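Putative methyltransferase (Porphyromonas gingivalis, PDB 3LL7) is a putative methyltransferase that probably transfers a methyl group from S-adenosylmethionine to a substrate not yet identified. Local coordinates at residues P189-L194 / Q220-V225; P193-L198 / S203-K208; I213-T218 / K238-R243. All coordinates share one frame; numbering follows the deposited sequence.

Interaction 1 (P189-L194 / Q220-V225); sequences PDLIPL and QSLLHV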
loop_
_atom_site.group_PDB
_atom_site.type_symbol
_atom_site.label_atom_id
_atom_site.label_comp_id
_atom_site.label_asym_id
_atom_site.label_seq_id
_atom_site.Cartn_x
_atom_site.Cartn_y
_atom_site.Cartn_z
ATOM N N PRO A 189 -7.989 -3.308 -16.769
ATOM C CA PRO A 189 -9.253 -3.114 -17.509
ATOM C C PRO A 189 -10.076 -1.944 -16.981
ATOM O O PRO A 189 -9.901 -1.544 -15.822
ATOM C CB PRO A 189 -10.009 -4.410 -17.233
ATOM C CG PRO A 189 -9.490 -4.845 -15.881
ATOM C CD PRO A 189 -8.037 -4.523 -15.932
ATOM N N ASP A 190 -10.974 -1.419 -17.819
ATOM C CA ASP A 190 -11.843 -0.302 -17.435
ATOM C C ASP A 190 -12.871 -0.796 -16.419
ATOM O O ASP A 190 -13.610 -1.740 -16.685
ATOM C CB ASP A 190 -12.522 0.300 -18.677
ATOM C CG ASP A 190 -13.279 1.599 -18.383
ATOM O OD1 ASP A 190 -13.289 2.086 -17.235
ATOM O OD2 ASP A 190 -13.898 2.129 -19.324
ATOM N N LEU A 191 -12.896 -0.158 -15.249
ATOM C CA LEU A 191 -13.695 -0.645 -14.115
ATOM C C LEU A 191 -15.196 -0.419 -14.248
ATOM O O LEU A 191 -16.003 -1.131 -13.636
ATOM C CB LEU A 191 -13.209 -0.014 -12.803
ATOM C CG LEU A 191 -11.789 -0.319 -12.333
ATOM C CD1 LEU A 191 -11.513 0.435 -11.037
ATOM C CD2 LEU A 191 -11.555 -1.820 -12.142
ATOM N N ILE A 192 -15.571 0.586 -15.026
ATOM C CA ILE A 192 -16.979 0.926 -15.169
ATOM C C ILE A 192 -17.751 -0.121 -15.990
ATOM O O ILE A 192 -18.738 -0.663 -15.489
ATOM C CB ILE A 192 -17.170 2.402 -15.610
ATOM C CG1 ILE A 192 -16.678 3.314 -14.471
ATOM C CG2 ILE A 192 -18.628 2.686 -15.922
ATOM C CD1 ILE A 192 -16.199 4.706 -14.893
ATOM N N PRO A 193 -17.289 -0.456 -17.219
ATOM C CA PRO A 193 -17.981 -1.542 -17.916
ATOM C C PRO A 193 -17.856 -2.888 -17.190
ATOM O O PRO A 193 -18.790 -3.696 -17.228
ATOM C CB PRO A 193 -17.275 -1.593 -19.281
ATOM C CG PRO A 193 -16.648 -0.235 -19.438
ATOM C CD PRO A 193 -16.219 0.117 -18.052
ATOM N N LEU A 194 -16.721 -3.113 -16.522
ATOM C CA LEU A 194 -16.491 -4.352 -15.784
ATOM C C LEU A 194 -17.556 -4.549 -14.707
ATOM O O LEU A 194 -18.134 -5.631 -14.585
ATOM C CB LEU A 194 -15.093 -4.329 -15.151
ATOM C CG LEU A 194 -14.497 -5.554 -14.443
ATOM C CD1 LEU A 194 -13.006 -5.320 -14.243
ATOM C CD2 LEU A 194 -15.151 -5.862 -13.093
ATOM N N GLN A 220 -16.543 9.803 -7.344
ATOM C CA GLN A 220 -17.449 10.391 -8.336
ATOM C C GLN A 220 -17.643 9.490 -9.556
ATOM O O GLN A 220 -18.674 9.566 -10.215
ATOM C CB GLN A 220 -16.961 11.773 -8.789
ATOM C CG GLN A 220 -17.085 12.865 -7.738
ATOM C CD GLN A 220 -16.834 14.252 -8.311
ATOM O OE1 GLN A 220 -15.747 14.544 -8.812
ATOM N NE2 GLN A 220 -17.842 15.114 -8.238
ATOM N N SER A 221 -16.664 8.636 -9.850
ATOM C CA SER A 221 -16.661 7.869 -11.115
ATOM C C SER A 221 -17.192 6.448 -11.039
ATOM O O SER A 221 -17.624 5.890 -12.045
ATOM C CB SER A 221 -15.265 7.817 -11.727
ATOM O OG SER A 221 -14.699 9.106 -11.810
ATOM N N LEU A 222 -17.113 5.844 -9.866
ATOM C CA LEU A 222 -17.496 4.452 -9.722
ATOM C C LEU A 222 -18.886 4.371 -9.123
ATOM O O LEU A 222 -19.210 5.107 -8.188
ATOM C CB LEU A 222 -16.478 3.704 -8.851
ATOM C CG LEU A 222 -15.086 3.493 -9.454
ATOM C CD1 LEU A 222 -14.181 2.746 -8.487
ATOM C CD2 LEU A 222 -15.156 2.750 -10.799
ATOM N N LEU A 223 -19.710 3.485 -9.668
ATOM C CA LEU A 223 -21.042 3.273 -9.123
ATOM C C LEU A 223 -20.999 2.147 -8.091
ATOM O O LEU A 223 -20.148 1.242 -8.176
ATOM C CB LEU A 223 -22.056 2.950 -10.241
ATOM C CG LEU A 223 -22.510 4.124 -11.124
ATOM C CD1 LEU A 223 -23.466 3.665 -12.255
ATOM C CD2 LEU A 223 -23.148 5.240 -10.299
ATOM N N HIS A 224 -21.918 2.231 -7.122
ATOM C CA HIS A 224 -22.192 1.161 -6.155
ATOM C C HIS A 224 -21.083 0.906 -5.156
ATOM O O HIS A 224 -21.043 -0.161 -4.538
ATOM C CB HIS A 224 -22.587 -0.152 -6.858
ATOM C CG HIS A 224 -23.826 -0.017 -7.683
ATOM N ND1 HIS A 224 -25.072 0.159 -7.122
ATOM C CD2 HIS A 224 -24.007 0.008 -9.025
ATOM C CE1 HIS A 224 -25.973 0.269 -8.086
ATOM N NE2 HIS A 224 -25.353 0.177 -9.248
ATOM N N VAL A 225 -20.224 1.908 -4.968
ATOM C CA VAL A 225 -19.132 1.839 -3.986
ATOM C C VAL A 225 -19.716 1.810 -2.577
ATOM O O VAL A 225 -20.584 2.613 -2.246
ATOM C CB VAL A 225 -18.167 3.030 -4.145
ATOM C CG1 VAL A 225 -17.143 3.062 -2.997
ATOM C CG2 VAL A 225 -17.433 2.937 -5.469
#

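Interaction 2 (P193-L198 / S203-K208); sequences PLATEL and SSILAK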
loop_
_atom_site.group_PDB
_atom_site.type_symbol
_atom_site.label_atom_id
_atom_site.label_comp_id
_atom_site.label_asym_id
_atom_site.label_seq_id
_atom_site.Cartn_x
_atom_site.Cartn_y
_atom_site.Cartn_z
ATOM N N PRO A 193 -17.289 -0.456 -17.219
ATOM C CA PRO A 193 -17.981 -1.542 -17.916
ATOM C C PRO A 193 -17.856 -2.888 -17.190
ATOM O O PRO A 193 -18.790 -3.696 -17.228
ATOM C CB PRO A 193 -17.275 -1.593 -19.281
ATOM C CG PRO A 193 -16.648 -0.235 -19.438
ATOM C CD PRO A 193 -16.219 0.117 -18.052
ATOM N N LEU A 194 -16.721 -3.113 -16.522
ATOM C CA LEU A 194 -16.491 -4.352 -15.784
ATOM C C LEU A 194 -17.556 -4.549 -14.707
ATOM O O LEU A 194 -18.134 -5.631 -14.585
ATOM C CB LEU A 194 -15.093 -4.329 -15.151
ATOM C CG LEU A 194 -14.497 -5.554 -14.443
ATOM C CD1 LEU A 194 -13.006 -5.320 -14.243
ATOM C CD2 LEU A 194 -15.151 -5.862 -13.093
ATOM N N ALA A 195 -17.797 -3.493 -13.926
ATOM C CA ALA A 195 -18.782 -3.514 -12.847
ATOM C C ALA A 195 -20.208 -3.669 -13.379
ATOM O O ALA A 195 -20.992 -4.452 -12.838
ATOM C CB ALA A 195 -18.646 -2.251 -11.961
ATOM N N THR A 196 -20.534 -2.956 -14.454
ATOM C CA THR A 196 -21.851 -3.096 -15.086
ATOM C C THR A 196 -22.131 -4.565 -15.420
ATOM O O THR A 196 -23.224 -5.078 -15.167
ATOM C CB THR A 196 -21.983 -2.252 -16.381
ATOM O OG1 THR A 196 -21.409 -0.955 -16.177
ATOM C CG2 THR A 196 -23.444 -2.092 -16.773
ATOM N N GLU A 197 -21.129 -5.238 -15.972
ATOM C CA GLU A 197 -21.310 -6.595 -16.437
ATOM C C GLU A 197 -21.242 -7.643 -15.318
ATOM O O GLU A 197 -21.957 -8.653 -15.374
ATOM C CB GLU A 197 -20.296 -6.920 -17.532
ATOM C CG GLU A 197 -20.655 -8.183 -18.293
ATOM C CD GLU A 197 -19.937 -8.324 -19.617
ATOM O OE1 GLU A 197 -18.938 -7.608 -19.857
ATOM O OE2 GLU A 197 -20.370 -9.180 -20.410
ATOM N N LEU A 198 -20.385 -7.415 -14.322
ATOM C CA LEU A 198 -20.099 -8.446 -13.321
ATOM C C LEU A 198 -20.736 -8.288 -11.935
ATOM O O LEU A 198 -20.914 -9.281 -11.231
ATOM C CB LEU A 198 -18.584 -8.703 -13.218
ATOM C CG LEU A 198 -18.016 -9.420 -14.453
ATOM C CD1 LEU A 198 -16.479 -9.502 -14.430
ATOM C CD2 LEU A 198 -18.628 -10.814 -14.610
ATOM N N SER A 203 -21.151 -11.117 -5.088
ATOM C CA SER A 203 -21.616 -10.325 -3.953
ATOM C C SER A 203 -20.951 -8.951 -3.966
ATOM O O SER A 203 -21.647 -7.934 -3.914
ATOM C CB SER A 203 -21.373 -11.042 -2.620
ATOM O OG SER A 203 -22.221 -12.177 -2.491
ATOM N N SER A 204 -19.616 -8.928 -4.056
ATOM C CA SER A 204 -18.868 -7.682 -4.193
ATOM C C SER A 204 -17.731 -7.770 -5.200
ATOM O O SER A 204 -17.194 -8.852 -5.440
ATOM C CB SER A 204 -18.259 -7.278 -2.850
ATOM O OG SER A 204 -19.263 -6.822 -1.961
ATOM N N ILE A 205 -17.381 -6.627 -5.782
ATOM C CA ILE A 205 -16.108 -6.472 -6.480
ATOM C C ILE A 205 -15.168 -5.676 -5.577
ATOM O O ILE A 205 -15.576 -4.638 -5.027
ATOM C CB ILE A 205 -16.241 -5.699 -7.796
ATOM C CG1 ILE A 205 -17.036 -6.523 -8.838
ATOM C CG2 ILE A 205 -14.858 -5.355 -8.365
ATOM C CD1 ILE A 205 -17.448 -5.706 -10.039
ATOM N N LEU A 206 -13.930 -6.153 -5.462
ATOM C CA LEU A 206 -12.874 -5.463 -4.675
ATOM C C LEU A 206 -11.789 -5.058 -5.672
ATOM O O LEU A 206 -11.231 -5.931 -6.358
ATOM C CB LEU A 206 -12.287 -6.405 -3.623
ATOM C CG LEU A 206 -11.234 -5.803 -2.665
ATOM C CD1 LEU A 206 -11.832 -4.657 -1.801
ATOM C CD2 LEU A 206 -10.571 -6.881 -1.800
ATOM N N ALA A 207 -11.553 -3.758 -5.804
ATOM C CA ALA A 207 -10.568 -3.236 -6.743
ATOM C C ALA A 207 -9.429 -2.609 -5.970
ATOM O O ALA A 207 -9.659 -1.822 -5.038
ATOM C CB ALA A 207 -11.196 -2.199 -7.659
ATOM N N LYS A 208 -8.208 -2.976 -6.349
ATOM C CA LYS A 208 -7.019 -2.381 -5.758
ATOM C C LYS A 208 -6.515 -1.323 -6.700
ATOM O O LYS A 208 -6.223 -1.607 -7.863
ATOM C CB LYS A 208 -5.926 -3.436 -5.572
ATOM C CG LYS A 208 -4.600 -2.821 -5.090
ATOM C CD LYS A 208 -3.517 -3.906 -5.156
ATOM C CE LYS A 208 -2.220 -3.387 -5.675
ATOM N NZ LYS A 208 -1.268 -4.529 -5.802
#

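Interaction 3 (I213-T218 / K238-R243); sequences IDLWDT and KELLVR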
loop_
_atom_site.group_PDB
_atom_site.type_symbol
_atom_site.label_atom_id
_atom_site.label_comp_id
_atom_site.label_asym_id
_atom_site.label_seq_id
_atom_site.Cartn_x
_atom_site.Cartn_y
_atom_site.Cartn_z
ATOM N N ILE A 213 -4.169 7.719 -7.509
ATOM C CA ILE A 213 -5.544 8.049 -7.906
ATOM C C ILE A 213 -6.177 8.986 -6.903
ATOM O O ILE A 213 -5.983 8.840 -5.703
ATOM C CB ILE A 213 -6.445 6.784 -8.047
ATOM C CG1 ILE A 213 -5.739 5.706 -8.860
ATOM C CG2 ILE A 213 -7.784 7.122 -8.741
ATOM C CD1 ILE A 213 -5.832 5.904 -10.335
ATOM N N ASP A 214 -6.912 9.966 -7.413
ATOM C CA ASP A 214 -7.643 10.902 -6.578
ATOM C C ASP A 214 -8.837 10.189 -5.924
ATOM O O ASP A 214 -9.615 9.517 -6.622
ATOM C CB ASP A 214 -8.129 12.055 -7.463
ATOM C CG ASP A 214 -8.713 13.188 -6.673
ATOM O OD1 ASP A 214 -7.925 13.982 -6.121
ATOM O OD2 ASP A 214 -9.958 13.298 -6.627
ATOM N N LEU A 215 -8.989 10.333 -4.604
ATOM C CA LEU A 215 -10.132 9.740 -3.892
ATOM C C LEU A 215 -11.454 10.245 -4.396
ATOM O O LEU A 215 -12.369 9.450 -4.619
ATOM C CB LEU A 215 -10.082 9.990 -2.377
ATOM C CG LEU A 215 -9.534 8.887 -1.506
ATOM C CD1 LEU A 215 -8.027 8.952 -1.596
ATOM C CD2 LEU A 215 -9.973 9.074 -0.058
ATOM N N TRP A 216 -11.565 11.562 -4.566
ATOM C CA TRP A 216 -12.831 12.150 -4.948
ATOM C C TRP A 216 -13.165 11.746 -6.384
ATOM O O TRP A 216 -14.296 11.353 -6.666
ATOM C CB TRP A 216 -12.837 13.675 -4.724
ATOM C CG TRP A 216 -14.202 14.299 -4.833
ATOM C CD1 TRP A 216 -14.565 15.322 -5.663
ATOM C CD2 TRP A 216 -15.388 13.934 -4.108
ATOM N NE1 TRP A 216 -15.899 15.621 -5.499
ATOM C CE2 TRP A 216 -16.428 14.782 -4.553
ATOM C CE3 TRP A 216 -15.675 12.973 -3.129
ATOM C CZ2 TRP A 216 -17.732 14.700 -4.051
ATOM C CZ3 TRP A 216 -16.975 12.892 -2.632
ATOM C CH2 TRP A 216 -17.984 13.751 -3.093
ATOM N N ASP A 217 -12.168 11.762 -7.269
ATOM C CA ASP A 217 -12.356 11.280 -8.645
ATOM C C ASP A 217 -12.893 9.851 -8.641
ATOM O O ASP A 217 -13.848 9.541 -9.356
ATOM C CB ASP A 217 -11.047 11.331 -9.443
ATOM C CG ASP A 217 -11.230 10.920 -10.919
ATOM O OD1 ASP A 217 -11.852 11.697 -11.674
ATOM O OD2 ASP A 217 -10.742 9.838 -11.328
ATOM N N THR A 218 -12.278 8.987 -7.831
ATOM C CA THR A 218 -12.744 7.621 -7.691
ATOM C C THR A 218 -14.203 7.557 -7.248
ATOM O O THR A 218 -14.996 6.837 -7.855
ATOM C CB THR A 218 -11.882 6.807 -6.697
ATOM O OG1 THR A 218 -10.518 6.796 -7.136
ATOM C CG2 THR A 218 -12.390 5.356 -6.572
ATOM N N LYS A 238 0.274 2.500 0.265
ATOM C CA LYS A 238 0.592 1.411 -0.668
ATOM C C LYS A 238 -0.519 1.182 -1.672
ATOM O O LYS A 238 -0.252 0.815 -2.836
ATOM C CB LYS A 238 0.830 0.099 0.105
ATOM C CG LYS A 238 2.116 0.047 0.930
ATOM C CD LYS A 238 3.342 0.309 0.077
ATOM C CE LYS A 238 4.612 0.089 0.870
ATOM N NZ LYS A 238 5.799 0.387 0.020
ATOM N N GLU A 239 -1.771 1.380 -1.258
ATOM C CA GLU A 239 -2.882 1.121 -2.158
ATOM C C GLU A 239 -4.179 1.759 -1.655
ATOM O O GLU A 239 -4.319 2.068 -0.482
ATOM C CB GLU A 239 -3.094 -0.397 -2.332
ATOM C CG GLU A 239 -3.471 -1.122 -1.065
ATOM C CD GLU A 239 -3.200 -2.638 -1.133
ATOM O OE1 GLU A 239 -2.110 -3.042 -1.604
ATOM O OE2 GLU A 239 -4.069 -3.415 -0.682
ATOM N N LEU A 240 -5.123 1.937 -2.562
ATOM C CA LEU A 240 -6.489 2.213 -2.173
ATOM C C LEU A 240 -7.279 0.945 -2.497
ATOM O O LEU A 240 -6.973 0.236 -3.466
ATOM C CB LEU A 240 -7.066 3.369 -2.975
ATOM C CG LEU A 240 -6.317 4.677 -3.107
ATOM C CD1 LEU A 240 -7.347 5.705 -3.506
ATOM C CD2 LEU A 240 -5.589 5.117 -1.836
ATOM N N LEU A 241 -8.275 0.639 -1.682
ATOM C CA LEU A 241 -9.101 -0.519 -1.962
ATOM C C LEU A 241 -10.518 -0.036 -1.973
ATOM O O LEU A 241 -10.941 0.700 -1.073
ATOM C CB LEU A 241 -8.912 -1.556 -0.873
ATOM C CG LEU A 241 -7.559 -2.228 -0.826
ATOM C CD1 LEU A 241 -7.408 -3.002 0.478
ATOM C CD2 LEU A 241 -7.434 -3.191 -2.020
ATOM N N VAL A 242 -11.251 -0.401 -3.018
ATOM C CA VAL A 242 -12.643 0.009 -3.111
ATOM C C VAL A 242 -13.499 -1.241 -3.208
ATOM O O VAL A 242 -13.147 -2.165 -3.939
ATOM C CB VAL A 242 -12.852 0.859 -4.360
ATOM C CG1 VAL A 242 -14.270 1.303 -4.431
ATOM C CG2 VAL A 242 -11.936 2.086 -4.343
ATOM N N ARG A 243 -14.585 -1.303 -2.440
ATOM C CA ARG A 243 -15.526 -2.407 -2.592
ATOM C C ARG A 243 -16.829 -1.899 -3.166
ATOM O O ARG A 243 -17.361 -0.887 -2.684
ATOM C CB ARG A 243 -15.767 -3.111 -1.263
ATOM C CG ARG A 243 -16.700 -4.350 -1.389
ATOM C CD ARG A 243 -16.792 -5.087 -0.068
ATOM N NE ARG A 243 -17.493 -4.304 0.951
ATOM C CZ ARG A 243 -18.824 -4.224 1.045
ATOM N NH1 ARG A 243 -19.386 -3.504 2.018
ATOM N NH2 ARG A 243 -19.609 -4.866 0.176
#

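Interaction 1 (P189-L194 / Q220-V225)
Ile192 and Leu222 bring together the start of helix 191-198 and the end of helix 215-221, assisted by Leu191 and Ser221. In Ile192 the bond from CA to CB runs alongside the other segment, and the torsion about it (chi1 -66°) sets CG1 opposite the carbonyl carbon and turns the longer branch across the gap. From CB outward, Ile192 CG1 lies 4.0 Å from Leu222 CD2. The same Ile192 CG1 is 3.7 Å from the backbone oxygen Ser221 O. The terminal CD1 of Ile192 carries on toward that oxygen, ending 3.4 Å from Ser221 O. Of the Leu222 side chain, CD2 makes the contact; it also rests 3.9 Å from Leu191 CB and so spans two consecutive residues of the helix. Leu222 is where helical backbone angles end, which places Ser221 O at the C-terminal edge of its helix; the Ser221 hydroxyl itself is bound within that helix, to Asp217 O. Leu191 continues inward onto Val169 and Leu209 of the central sheet. With 159 Å² buried over both sides, the join consists of methyl and methylene packing plus one carbonyl oxygen against aliphatic carbon, so shape and dispersion, rather than directional bonds, hold these helix ends together.

Interaction 2 (P193-L198 / S203-K208)
Ile205 meets Leu194 and Ala195 with no flat group between them: the touching surfaces are all aliphatic, and neither a ring face nor an amide edge takes part. The Glu197 carboxylate, on the same helix, is turned to a salt bridge with Lys160. The work falls to one methyl, Ile205 CD1. With CG1 opposite the carbonyl carbon (chi1 -68°) and the next bond extended, the branch stands up from strand 204-209 and lifts CD1 against the helix. There it lies 3.8 Å from Leu194 CD2 and equally 3.8 Å from Ala195 CA, with Ala195 CB slightly farther from Ile205 CD1, at 4.1 Å. The small alanine lets the methyl come right up to the helix backbone, while Leu194 reaches down beside it with its CD2 branch. All three residues are buried. Together they pack helix 191-198 onto strand 204-209; the helix lies in the beta-alpha-beta crossover between the parallel neighbouring strands 166-173 and 204-209, with the short strand 187-188 coming before it. Around this contact Leu198 touches Ile167 of strand 166-173 and Ile159 of helix 156-162, while Ile205 also lies on Met244 of the antiparallel strand 236-244.

Interaction 3 (I213-T218 / K238-R243)
Leu215 and Thr218 of helix 215-221 pack on Leu240 and Val242 of strand 236-244, in a mixed sheet whose strand order and antiparallel strand 236-244 match the Rossmann-like fold of class I methyltransferases. The close part consists of methyl groups. Leu215 CD1 lies 3.8 Å from Leu240 CD1, the two side chains running at an angle to each other. One helical turn on, Thr218 CG2 and Val242 CG2 meet tip to tip at 4.0 Å. Leu240 and Val242 both project to the helix side of the strand, and Val242 continues onto Leu228. At the start of the helix the fit is looser: the end of the Ile213 side chain leads away, the side chain also lying on Tyr182, and the approach is made by Ile213 O, 4.1 Å from Leu240 CD1 and hydrogen-bonded to Lys303. Asp214, which points away from the strand, is exposed and caps the helix: its OD2, through the lone pair away from the other oxygen, accepts from Asp217 N at 2.8 Å and 159°. Thr218 serves both sides. A chi1 of -59° sends CG2 to the sheet and swings OG1 back to its own helix. There Asp214 O is gripped from opposite faces of its plane, by Thr218 N at 3.0 Å and by Thr218 OG1 at 2.9 Å, the hydroxyl coming in at a C=O...O angle of 143°.

How the interactions relate
Along the chain, 189-194 comes first and begins helix 191-198. Interaction 2 then closes a short loop, bringing the rest of that helix onto strand 204-209; it shares Pro193 and Leu194 with interaction 1, whose longer loop closes at 220-225. Interaction 3 opens at 213-218, before that closure, and ends at 238-243, so interactions 1 and 3 cross, while 2 and 3 follow in series. Helix 215-221 lies on the sheet through its first turn, while its C-terminal end, with Leu222 just beyond it, meets the start of helix 191-198. Strands 204-209 and 236-244 join interactions 2 and 3 through Ala207 N with Val242 O and Ser204 OG with Arg243 NH2; Val225 on Val242 joins 1 and 3.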